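Local coordinates for hypothetical protein Atu1826 (Agrobacterium tumefaciens, PDB 2I3D) that is of unknown function but is probably a hydrolase of the alpha/beta-hydrolase fold, related to the S15 peptidases, at residues Phe28-Tyr39 and Leu83-Gln94; Leu164-Ile173 and Val191-Ile202. All coordinates share one frame; numbering follows the deposited sequence.

Contact 1: residues Phe28-Tyr39 and Leu83-Gln94; sequences FNGPAGRLEGRY and LRFNFRSIGRSQ
Arg38 and Arg84 form an antiparallel hydrogen-bonded pair, flanked by the non-hydrogen-bonded pairs Gly37-Phe85 and Tyr39-Leu83; the N-to-C directions of strands 33-39 and 83-85 lie 149° apart, roughly antiparallel. Arg38 N lies 2.8 Å from Arg84 O, and Asn86 N continues the ladder to Glu36 O. Beyond Asn86 the chain folds back through two beta turns, and side chains carry much of the pairing. Ser93 OG accepts the backbone N-H of Glu36 at 2.9 Å while donating to Asn86 O, tying the loop to both backbones. Gln94 OE1 receives Arg34 N on a lone pair, nearly straight (176°), and Gln94 N returns a bond to Arg34 O.

With CG opposite the backbone N (chi1 174°) and an extended chain, Glu36 carries its carboxylate into the loop. OE1 is gripped from opposite faces of its plane, by Asn86 ND2 at 3.0 Å and Arg92 N at 2.9 Å; Asn86 OD1 accepts from Met63 N, which holds the amide with ND2 facing Glu36. On the face away from Arg38 and Arg84, the edge of Phe28 meets the face of Phe85, offset, with centroids 6.0 Å apart.

Helix 101-117 covers this aromatic side: Trp113 stacks on Phe28, and Asp106 forms a salt bridge with Arg88, whose guanidinium has Ala32 CB over its centre. Strand 33-40 belongs to the antiparallel edge of an otherwise parallel sheet, consistent with the alpha/beta-hydrolase fold; strand 49-53 flanks 81-85 across from it.

Contact 2: residues Leu164-Ile173 and Val191-Ile202; sequences LAPCPSSGLI and VEKLKTQKGILI
A beta-alpha-beta unit, strand 171-176, helix 184-195 and strand 202-207, closes one edge of the alpha/beta sheet, and this contact joins helix 184-195 and the loop after it to strand 171-176 and the loop leading into it. Gly171 pairs in parallel with Ile202, and the bond from Gly171 N to Leu201 O is weak at 3.3 Å. Next to it, a side chain supplements this bond: Ser170 OG accepts Leu201 N at 2.9 Å in an almost linear bond (174°). A water bridges the same hydroxyl to Gly199 O.

Gln197 reaches across with its chain extended beyond CG and uses both ends of its amide. NE2 donates to Leu164 O at 3.1 Å, with the acceptor close to the amide plane, while OE1 takes Cys167 N at 2.8 Å from above that plane. Between the two partners in sequence lies Pro166, whose preceding peptide is cis and whose CB packs against the amide. Ile200 holds CG1 between its backbone N and carbonyl carbon (chi1 64°), which sends CD1 to Cys167 CB at 3.7 Å and leaves CG2 against the backbone at Ser169. Deeper in, Leu194 splits its methyls: CD2 meets Leu164 CB at 3.9 Å, and CD1 meets Ile173 CD1, which also touches Val191 CG2 and Ile202 CG2.

The two-ended amide grip fixes the rotation of the Gln197 carboxamide and ties down the cis-proline loop, whereas the aliphatic cluster beneath is held by van der Waals contact and burial of apolar surface, without directional bonds. Ser169 O, buried here, has no polar partner.

Both contacts belong to the same mixed sheet but lie on opposite sides of the chain's centre, their centres about 30 Å apart and their nearest atoms about 15 Å apart. Contact 1 joins antiparallel strand 33-40 to strand 81-85 and its following loop, whereas contact 2 lies at the other end of the strand order, where the neighbours run parallel. Contact 1 is partly buried, and its carboxylate is held by neutral N-H donors among nearby arginines; contact 2 is more buried, has no charged group in its bonding and combines amide and hydroxyl bonds with aliphatic packing. In each, side-chain bonds to backbone groups extend a short strand pairing into the adjoining loops.

Contact 1: residues Phe28-Tyr39 and Leu83-Gln94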
loop_
_atom_site.group_PDB
_atom_site.type_symbol
_atom_site.label_atom_id
_atom_site.label_comp_id
_atom_site.label_asym_id
_atom_site.label_seq_id
_atom_site.Cartn_x
_atom_site.Cartn_y
_atom_site.Cartn_z
ATOM N N PHE B 28 19.507 -4.354 11.108
ATOM C CA PHE B 28 20.906 -3.913 10.981
ATOM C C PHE B 28 21.010 -2.500 11.547
ATOM O O PHE B 28 20.002 -1.878 11.881
ATOM C CB PHE B 28 21.414 -4.003 9.532
ATOM C CG PHE B 28 20.572 -3.231 8.535
ATOM C CD1 PHE B 28 20.925 -1.930 8.172
ATOM C CD2 PHE B 28 19.427 -3.817 7.966
ATOM C CE1 PHE B 28 20.139 -1.207 7.226
ATOM C CE2 PHE B 28 18.640 -3.114 7.061
ATOM C CZ PHE B 28 18.986 -1.816 6.690
ATOM N N ASN B 29 22.238 -2.004 11.687
ATOM C CA ASN B 29 22.437 -0.731 12.351
ATOM C C ASN B 29 22.492 0.400 11.372
ATOM O O ASN B 29 23.242 0.346 10.397
ATOM C CB ASN B 29 23.726 -0.757 13.189
ATOM C CG ASN B 29 23.607 -1.667 14.406
ATOM O OD1 ASN B 29 22.509 -1.853 14.980
ATOM N ND2 ASN B 29 24.733 -2.250 14.807
ATOM N N GLY B 30 21.683 1.420 11.621
ATOM C CA GLY B 30 21.827 2.681 10.908
ATOM C C GLY B 30 22.330 3.755 11.855
ATOM O O GLY B 30 22.502 3.498 13.058
ATOM N N PRO B 31 22.553 4.968 11.336
ATOM C CA PRO B 31 22.986 6.089 12.150
ATOM C C PRO B 31 22.030 6.456 13.293
ATOM O O PRO B 31 22.469 7.012 14.307
ATOM C CB PRO B 31 23.076 7.239 11.137
ATOM C CG PRO B 31 23.313 6.558 9.839
ATOM C CD PRO B 31 22.466 5.330 9.909
ATOM N N ALA B 32 20.742 6.137 13.167
ATOM C CA ALA B 32 19.761 6.563 14.150
ATOM C C ALA B 32 19.352 5.418 15.043
ATOM O O ALA B 32 18.437 5.565 15.875
ATOM C CB ALA B 32 18.514 7.137 13.446
ATOM N N GLY B 33 19.970 4.269 14.822
ATOM C CA GLY B 33 19.669 3.063 15.593
ATOM C C GLY B 33 19.365 1.893 14.674
ATOM O O GLY B 33 19.854 1.843 13.522
ATOM N N ARG B 34 18.556 0.962 15.178
ATOM C CA ARG B 34 18.140 -0.246 14.467
ATOM C C ARG B 34 17.334 0.114 13.219
ATOM O O ARG B 34 16.447 0.982 13.303
ATOM C CB ARG B 34 17.249 -1.120 15.376
ATOM C CG ARG B 34 18.014 -1.938 16.442
ATOM C CD ARG B 34 17.110 -2.972 17.126
ATOM N NE ARG B 34 17.869 -3.838 18.029
ATOM C CZ ARG B 34 17.328 -4.669 18.916
ATOM N NH1 ARG B 34 16.007 -4.764 19.036
ATOM N NH2 ARG B 34 18.115 -5.401 19.693
ATOM N N LEU B 35 17.619 -0.566 12.109
ATOM C CA LEU B 35 16.810 -0.501 10.889
ATOM C C LEU B 35 16.306 -1.913 10.600
ATOM O O LEU B 35 17.090 -2.899 10.596
ATOM C CB LEU B 35 17.604 0.037 9.675
ATOM C CG LEU B 35 18.055 1.503 9.749
ATOM C CD1 LEU B 35 19.144 1.790 8.682
ATOM C CD2 LEU B 35 16.824 2.435 9.595
ATOM N N GLU B 36 14.995 -1.996 10.372
ATOM C CA GLU B 36 14.296 -3.214 10.065
ATOM C C GLU B 36 14.289 -3.441 8.533
ATOM O O GLU B 36 13.998 -2.517 7.770
ATOM C CB GLU B 36 12.861 -3.067 10.605
ATOM C CG GLU B 36 11.946 -4.165 10.261
ATOM C CD GLU B 36 10.526 -3.932 10.733
ATOM O OE1 GLU B 36 9.994 -2.777 10.768
ATOM O OE2 GLU B 36 9.929 -4.962 11.052
ATOM N N GLY B 37 14.597 -4.661 8.089
ATOM C CA GLY B 37 14.614 -4.962 6.641
ATOM C C GLY B 37 14.097 -6.342 6.296
ATOM O O GLY B 37 13.764 -7.142 7.207
ATOM N N ARG B 38 13.978 -6.577 4.979
ATOM C CA ARG B 38 13.667 -7.880 4.408
ATOM C C ARG B 38 14.686 -8.121 3.324
ATOM O O ARG B 38 14.846 -7.291 2.414
ATOM C CB ARG B 38 12.247 -7.916 3.808
ATOM C CG ARG B 38 11.147 -7.685 4.839
ATOM C CD ARG B 38 11.110 -8.815 5.877
ATOM N NE ARG B 38 10.063 -8.602 6.868
ATOM C CZ ARG B 38 10.250 -8.133 8.101
ATOM N NH1 ARG B 38 11.461 -7.830 8.543
ATOM N NH2 ARG B 38 9.215 -7.976 8.907
ATOM N N TYR B 39 15.364 -9.255 3.414
ATOM C CA TYR B 39 16.578 -9.539 2.674
ATOM C C TYR B 39 16.519 -10.897 2.015
ATOM O O TYR B 39 16.232 -11.895 2.677
ATOM C CB TYR B 39 17.722 -9.495 3.676
ATOM C CG TYR B 39 19.024 -10.120 3.266
ATOM C CD1 TYR B 39 19.770 -9.630 2.192
ATOM C CD2 TYR B 39 19.567 -11.178 4.026
ATOM C CE1 TYR B 39 21.028 -10.215 1.855
ATOM C CE2 TYR B 39 20.800 -11.737 3.713
ATOM C CZ TYR B 39 21.522 -11.260 2.635
ATOM O OH TYR B 39 22.743 -11.847 2.342
ATOM N N LEU B 83 17.317 -6.132 -1.036
ATOM C CA LEU B 83 16.953 -5.649 0.303
ATOM C C LEU B 83 15.916 -4.547 0.177
ATOM O O LEU B 83 16.133 -3.624 -0.597
ATOM C CB LEU B 83 18.194 -5.086 1.019
ATOM C CG LEU B 83 17.950 -4.455 2.390
ATOM C CD1 LEU B 83 17.611 -5.536 3.445
ATOM C CD2 LEU B 83 19.149 -3.654 2.792
ATOM N N ARG B 84 14.786 -4.653 0.880
ATOM C CA ARG B 84 13.947 -3.499 1.167
ATOM C C ARG B 84 14.012 -3.273 2.671
ATOM O O ARG B 84 14.252 -4.200 3.448
ATOM C CB ARG B 84 12.492 -3.680 0.712
ATOM C CG ARG B 84 11.775 -4.930 1.324
ATOM C CD ARG B 84 10.396 -5.119 0.649
ATOM N NE ARG B 84 9.473 -5.902 1.474
ATOM C CZ ARG B 84 9.464 -7.236 1.546
ATOM N NH1 ARG B 84 10.335 -7.974 0.857
ATOM N NH2 ARG B 84 8.571 -7.833 2.319
ATOM N N PHE B 85 13.816 -2.041 3.096
ATOM C CA PHE B 85 13.849 -1.765 4.544
ATOM C C PHE B 85 13.022 -0.534 4.902
ATOM O O PHE B 85 12.703 0.283 4.047
ATOM C CB PHE B 85 15.311 -1.558 4.998
ATOM C CG PHE B 85 15.914 -0.246 4.550
ATOM C CD1 PHE B 85 15.891 0.866 5.403
ATOM C CD2 PHE B 85 16.469 -0.110 3.263
ATOM C CE1 PHE B 85 16.402 2.100 4.987
ATOM C CE2 PHE B 85 16.978 1.144 2.842
ATOM C CZ PHE B 85 16.946 2.228 3.712
ATOM N N ASN B 86 12.696 -0.412 6.194
ATOM C CA ASN B 86 11.943 0.715 6.697
ATOM C C ASN B 86 12.887 1.827 7.071
ATOM O O ASN B 86 13.861 1.594 7.802
ATOM C CB ASN B 86 11.111 0.298 7.903
ATOM C CG ASN B 86 9.798 -0.336 7.504
ATOM O OD1 ASN B 86 9.272 -0.087 6.397
ATOM N ND2 ASN B 86 9.224 -1.134 8.415
ATOM N N PHE B 87 12.606 3.029 6.580
ATOM C CA PHE B 87 13.391 4.211 7.012
ATOM C C PHE B 87 13.261 4.409 8.522
ATOM O O PHE B 87 12.291 3.927 9.140
ATOM C CB PHE B 87 12.955 5.495 6.304
ATOM C CG PHE B 87 13.415 5.580 4.866
ATOM C CD1 PHE B 87 14.780 5.478 4.520
ATOM C CD2 PHE B 87 12.468 5.812 3.852
ATOM C CE1 PHE B 87 15.175 5.561 3.154
ATOM C CE2 PHE B 87 12.845 5.929 2.494
ATOM C CZ PHE B 87 14.201 5.783 2.137
ATOM N N ARG B 88 14.222 5.124 9.119
ATOM C CA ARG B 88 14.095 5.535 10.548
ATOM C C ARG B 88 12.684 6.010 10.867
ATOM O O ARG B 88 12.078 6.783 10.078
ATOM C CB ARG B 88 15.084 6.665 10.892
ATOM C CG ARG B 88 14.872 7.963 10.106
ATOM C CD ARG B 88 16.044 8.957 10.332
ATOM N NE ARG B 88 17.327 8.383 9.951
ATOM C CZ ARG B 88 18.506 8.870 10.351
ATOM N NH1 ARG B 88 18.523 9.964 11.111
ATOM N NH2 ARG B 88 19.646 8.285 9.980
ATOM N N SER B 89 12.184 5.542 12.026
ATOM C CA SER B 89 10.857 5.878 12.618
ATOM C C SER B 89 9.732 4.993 12.091
ATOM O O SER B 89 8.669 4.964 12.700
ATOM C CB SER B 89 10.459 7.335 12.438
ATOM O OG SER B 89 9.792 7.547 11.182
ATOM N N ILE B 90 9.945 4.308 10.955
ATOM C CA ILE B 90 8.900 3.473 10.331
ATOM C C ILE B 90 8.977 2.005 10.850
ATOM O O ILE B 90 10.054 1.396 10.909
ATOM C CB ILE B 90 9.076 3.504 8.772
ATOM C CG1 ILE B 90 9.234 4.957 8.225
ATOM C CG2 ILE B 90 7.987 2.659 8.064
ATOM C CD1 ILE B 90 8.069 5.887 8.466
ATOM N N GLY B 91 7.834 1.438 11.224
ATOM C CA GLY B 91 7.810 0.064 11.757
ATOM C C GLY B 91 8.667 -0.052 13.010
ATOM O O GLY B 91 8.539 0.741 13.929
ATOM N N ARG B 92 9.599 -0.988 13.005
ATOM C CA ARG B 92 10.508 -1.173 14.126
ATOM C C ARG B 92 11.821 -0.400 13.961
ATOM O O ARG B 92 12.730 -0.476 14.812
ATOM C CB ARG B 92 10.791 -2.658 14.300
ATOM C CG ARG B 92 9.577 -3.485 14.723
ATOM C CD ARG B 92 9.950 -4.945 14.508
ATOM N NE ARG B 92 8.985 -5.964 14.933
ATOM C CZ ARG B 92 9.232 -6.856 15.902
ATOM N NH1 ARG B 92 10.386 -6.810 16.579
ATOM N NH2 ARG B 92 8.326 -7.779 16.218
ATOM N N SER B 93 11.976 0.325 12.850
ATOM C CA SER B 93 13.186 1.135 12.722
ATOM C C SER B 93 13.135 2.293 13.721
ATOM O O SER B 93 12.145 2.991 13.824
ATOM C CB SER B 93 13.344 1.635 11.286
ATOM O OG SER B 93 13.629 0.524 10.439
ATOM N N GLN B 94 14.233 2.480 14.446
ATOM C CA GLN B 94 14.333 3.506 15.475
ATOM C C GLN B 94 14.576 4.875 14.883
ATOM O O GLN B 94 14.870 5.004 13.691
ATOM C CB GLN B 94 15.493 3.146 16.403
ATOM C CG GLN B 94 15.195 1.923 17.233
ATOM C CD GLN B 94 16.318 1.631 18.186
ATOM O OE1 GLN B 94 17.444 1.369 17.779
ATOM N NE2 GLN B 94 16.016 1.690 19.477
HETATM O O HOH W 1 17.099 3.827 12.771
#

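Contact 2: residues Leu164-Ile173 and Val191-Ile202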
loop_
_atom_site.group_PDB
_atom_site.type_symbol
_atom_site.label_atom_id
_atom_site.label_comp_id
_atom_site.label_asym_id
_atom_site.label_seq_id
_atom_site.Cartn_x
_atom_site.Cartn_y
_atom_site.Cartn_z
ATOM N N LEU B 164 21.207 16.089 -9.479
ATOM C CA LEU B 164 21.509 15.194 -10.609
ATOM C C LEU B 164 22.185 15.976 -11.739
ATOM O O LEU B 164 21.546 16.428 -12.728
ATOM C CB LEU B 164 20.239 14.579 -11.135
ATOM C CG LEU B 164 19.657 13.469 -10.253
ATOM C CD1 LEU B 164 18.188 13.179 -10.658
ATOM C CD2 LEU B 164 20.534 12.166 -10.273
ATOM N N ALA B 165 23.488 16.129 -11.618
ATOM C CA ALA B 165 24.191 17.048 -12.512
ATOM C C ALA B 165 25.652 16.620 -12.717
ATOM O O ALA B 165 26.580 17.279 -12.220
ATOM C CB ALA B 165 24.118 18.459 -11.960
ATOM N N PRO B 166 25.872 15.572 -13.530
ATOM C CA PRO B 166 24.763 14.932 -14.215
ATOM C C PRO B 166 24.358 13.619 -13.523
ATOM O O PRO B 166 25.075 13.076 -12.659
ATOM C CB PRO B 166 25.360 14.621 -15.600
ATOM C CG PRO B 166 26.803 14.268 -15.250
ATOM C CD PRO B 166 27.169 14.978 -13.940
ATOM N N CYS B 167 23.185 13.163 -13.911
ATOM C CA CYS B 167 22.766 11.843 -13.587
ATOM C C CYS B 167 23.804 10.874 -14.173
ATOM O O CYS B 167 24.117 10.952 -15.354
ATOM C CB CYS B 167 21.368 11.600 -14.123
ATOM S SG CYS B 167 20.707 9.978 -13.701
ATOM N N PRO B 168 24.355 9.987 -13.340
ATOM C CA PRO B 168 25.477 9.136 -13.766
ATOM C C PRO B 168 25.131 7.809 -14.513
ATOM O O PRO B 168 26.019 7.110 -15.064
ATOM C CB PRO B 168 26.186 8.879 -12.428
ATOM C CG PRO B 168 25.057 8.753 -11.478
ATOM C CD PRO B 168 24.101 9.849 -11.890
ATOM N N SER B 169 23.852 7.456 -14.503
ATOM C CA SER B 169 23.431 6.152 -15.005
ATOM C C SER B 169 22.132 6.279 -15.773
ATOM O O SER B 169 21.341 7.230 -15.568
ATOM C CB SER B 169 23.226 5.157 -13.845
ATOM O OG SER B 169 24.450 4.954 -13.147
ATOM N N SER B 170 21.922 5.303 -16.651
ATOM C CA SER B 170 20.656 5.137 -17.335
ATOM C C SER B 170 19.639 4.533 -16.346
ATOM O O SER B 170 19.991 3.753 -15.470
ATOM C CB SER B 170 20.861 4.166 -18.499
ATOM O OG SER B 170 21.729 4.780 -19.474
ATOM N N GLY B 171 18.367 4.858 -16.547
ATOM C CA GLY B 171 17.337 4.252 -15.701
ATOM C C GLY B 171 15.944 4.590 -16.207
ATOM O O GLY B 171 15.763 5.243 -17.254
ATOM N N LEU B 172 14.966 4.162 -15.422
ATOM C CA LEU B 172 13.538 4.276 -15.751
ATOM C C LEU B 172 12.873 5.281 -14.809
ATOM O O LEU B 172 13.046 5.190 -13.580
ATOM C CB LEU B 172 12.904 2.895 -15.533
ATOM C CG LEU B 172 11.366 2.858 -15.641
ATOM C CD1 LEU B 172 10.891 3.119 -17.057
ATOM C CD2 LEU B 172 10.859 1.524 -15.147
ATOM N N ILE B 173 12.090 6.201 -15.385
ATOM C CA ILE B 173 11.229 7.082 -14.600
ATOM C C ILE B 173 9.840 6.748 -15.082
ATOM O O ILE B 173 9.572 6.749 -16.299
ATOM C CB ILE B 173 11.579 8.570 -14.799
ATOM C CG1 ILE B 173 12.966 8.842 -14.218
ATOM C CG2 ILE B 173 10.535 9.462 -14.154
ATOM C CD1 ILE B 173 13.495 10.264 -14.416
ATOM N N VAL B 191 12.512 15.139 -16.400
ATOM C CA VAL B 191 12.979 14.225 -17.441
ATOM C C VAL B 191 13.663 15.002 -18.574
ATOM O O VAL B 191 14.734 14.613 -19.011
ATOM C CB VAL B 191 11.863 13.376 -17.968
ATOM C CG1 VAL B 191 12.334 12.513 -19.152
ATOM C CG2 VAL B 191 11.366 12.461 -16.837
ATOM N N GLU B 192 13.054 16.108 -19.024
ATOM C CA GLU B 192 13.670 16.924 -20.090
ATOM C C GLU B 192 15.062 17.413 -19.681
ATOM O O GLU B 192 16.002 17.415 -20.517
ATOM C CB GLU B 192 12.782 18.108 -20.471
ATOM C CG GLU B 192 11.562 17.721 -21.280
ATOM C CD GLU B 192 11.904 17.239 -22.687
ATOM O OE1 GLU B 192 12.513 17.993 -23.479
ATOM O OE2 GLU B 192 11.576 16.094 -22.991
ATOM N N LYS B 193 15.221 17.834 -18.423
ATOM C CA LYS B 193 16.544 18.240 -17.921
ATOM C C LYS B 193 17.546 17.077 -18.008
ATOM O O LYS B 193 18.639 17.220 -18.536
ATOM C CB LYS B 193 16.414 18.795 -16.481
ATOM C CG LYS B 193 17.693 18.967 -15.693
ATOM C CD LYS B 193 18.512 20.065 -16.305
ATOM C CE LYS B 193 19.808 20.240 -15.532
ATOM N NZ LYS B 193 20.757 21.152 -16.241
ATOM N N LEU B 194 17.131 15.890 -17.553
ATOM C CA LEU B 194 18.034 14.749 -17.540
ATOM C C LEU B 194 18.388 14.327 -18.955
ATOM O O LEU B 194 19.507 13.856 -19.173
ATOM C CB LEU B 194 17.422 13.560 -16.794
ATOM C CG LEU B 194 17.209 13.857 -15.304
ATOM C CD1 LEU B 194 16.664 12.591 -14.591
ATOM C CD2 LEU B 194 18.489 14.425 -14.630
ATOM N N LYS B 195 17.462 14.508 -19.893
ATOM C CA LYS B 195 17.665 14.068 -21.296
ATOM C C LYS B 195 18.701 14.937 -22.022
ATOM O O LYS B 195 19.211 14.565 -23.099
ATOM C CB LYS B 195 16.329 13.960 -22.064
ATOM C CG LYS B 195 15.459 12.790 -21.510
ATOM C CD LYS B 195 14.185 12.500 -22.332
ATOM C CE LYS B 195 13.658 11.032 -22.055
ATOM N NZ LYS B 195 12.285 10.827 -22.643
ATOM N N THR B 196 19.091 16.061 -21.429
ATOM C CA THR B 196 20.174 16.886 -22.001
ATOM C C THR B 196 21.570 16.345 -21.693
ATOM O O THR B 196 22.575 16.874 -22.187
ATOM C CB THR B 196 20.125 18.353 -21.506
ATOM O OG1 THR B 196 20.439 18.400 -20.111
ATOM C CG2 THR B 196 18.742 18.959 -21.753
ATOM N N GLN B 197 21.640 15.326 -20.839
ATOM C CA GLN B 197 22.905 14.811 -20.352
ATOM C C GLN B 197 23.403 13.641 -21.242
ATOM O O GLN B 197 22.754 12.610 -21.332
ATOM C CB GLN B 197 22.723 14.451 -18.868
ATOM C CG GLN B 197 22.172 15.679 -18.074
ATOM C CD GLN B 197 21.857 15.418 -16.602
ATOM O OE1 GLN B 197 21.835 14.277 -16.157
ATOM N NE2 GLN B 197 21.606 16.491 -15.846
ATOM N N LYS B 198 24.539 13.792 -21.930
ATOM C CA LYS B 198 24.955 12.738 -22.879
ATOM C C LYS B 198 25.470 11.498 -22.144
ATOM O O LYS B 198 25.926 11.579 -21.006
ATOM C CB LYS B 198 26.026 13.229 -23.860
ATOM C CG LYS B 198 25.553 14.315 -24.797
ATOM C CD LYS B 198 26.690 15.296 -25.026
ATOM C CE LYS B 198 26.243 16.445 -25.900
ATOM N NZ LYS B 198 24.916 17.044 -25.475
ATOM N N GLY B 199 25.347 10.338 -22.772
ATOM C CA GLY B 199 25.969 9.166 -22.220
ATOM C C GLY B 199 25.080 8.372 -21.290
ATOM O O GLY B 199 25.477 7.337 -20.782
ATOM N N ILE B 200 23.870 8.860 -21.076
ATOM C CA ILE B 200 22.853 8.052 -20.409
ATOM C C ILE B 200 21.588 8.048 -21.276
ATOM O O ILE B 200 21.383 8.955 -22.094
ATOM C CB ILE B 200 22.482 8.578 -18.973
ATOM C CG1 ILE B 200 21.839 9.973 -19.047
ATOM C CG2 ILE B 200 23.729 8.515 -18.011
ATOM C CD1 ILE B 200 21.394 10.488 -17.687
ATOM N N LEU B 201 20.725 7.050 -21.050
ATOM C CA LEU B 201 19.370 7.060 -21.628
ATOM C C LEU B 201 18.390 7.014 -20.465
ATOM O O LEU B 201 18.417 6.060 -19.635
ATOM C CB LEU B 201 19.134 5.801 -22.485
ATOM C CG LEU B 201 17.724 5.706 -23.104
ATOM C CD1 LEU B 201 17.472 6.883 -24.048
ATOM C CD2 LEU B 201 17.516 4.400 -23.853
ATOM N N ILE B 202 17.532 8.027 -20.439
ATOM C CA ILE B 202 16.380 8.081 -19.526
ATOM C C ILE B 202 15.178 7.473 -20.253
ATOM O O ILE B 202 14.742 7.998 -21.306
ATOM C CB ILE B 202 16.058 9.527 -19.039
ATOM C CG1 ILE B 202 17.254 10.132 -18.299
ATOM C CG2 ILE B 202 14.828 9.533 -18.138
ATOM C CD1 ILE B 202 17.677 9.410 -17.013
HETATM O O HOH W 2 24.432 4.901 -19.103
#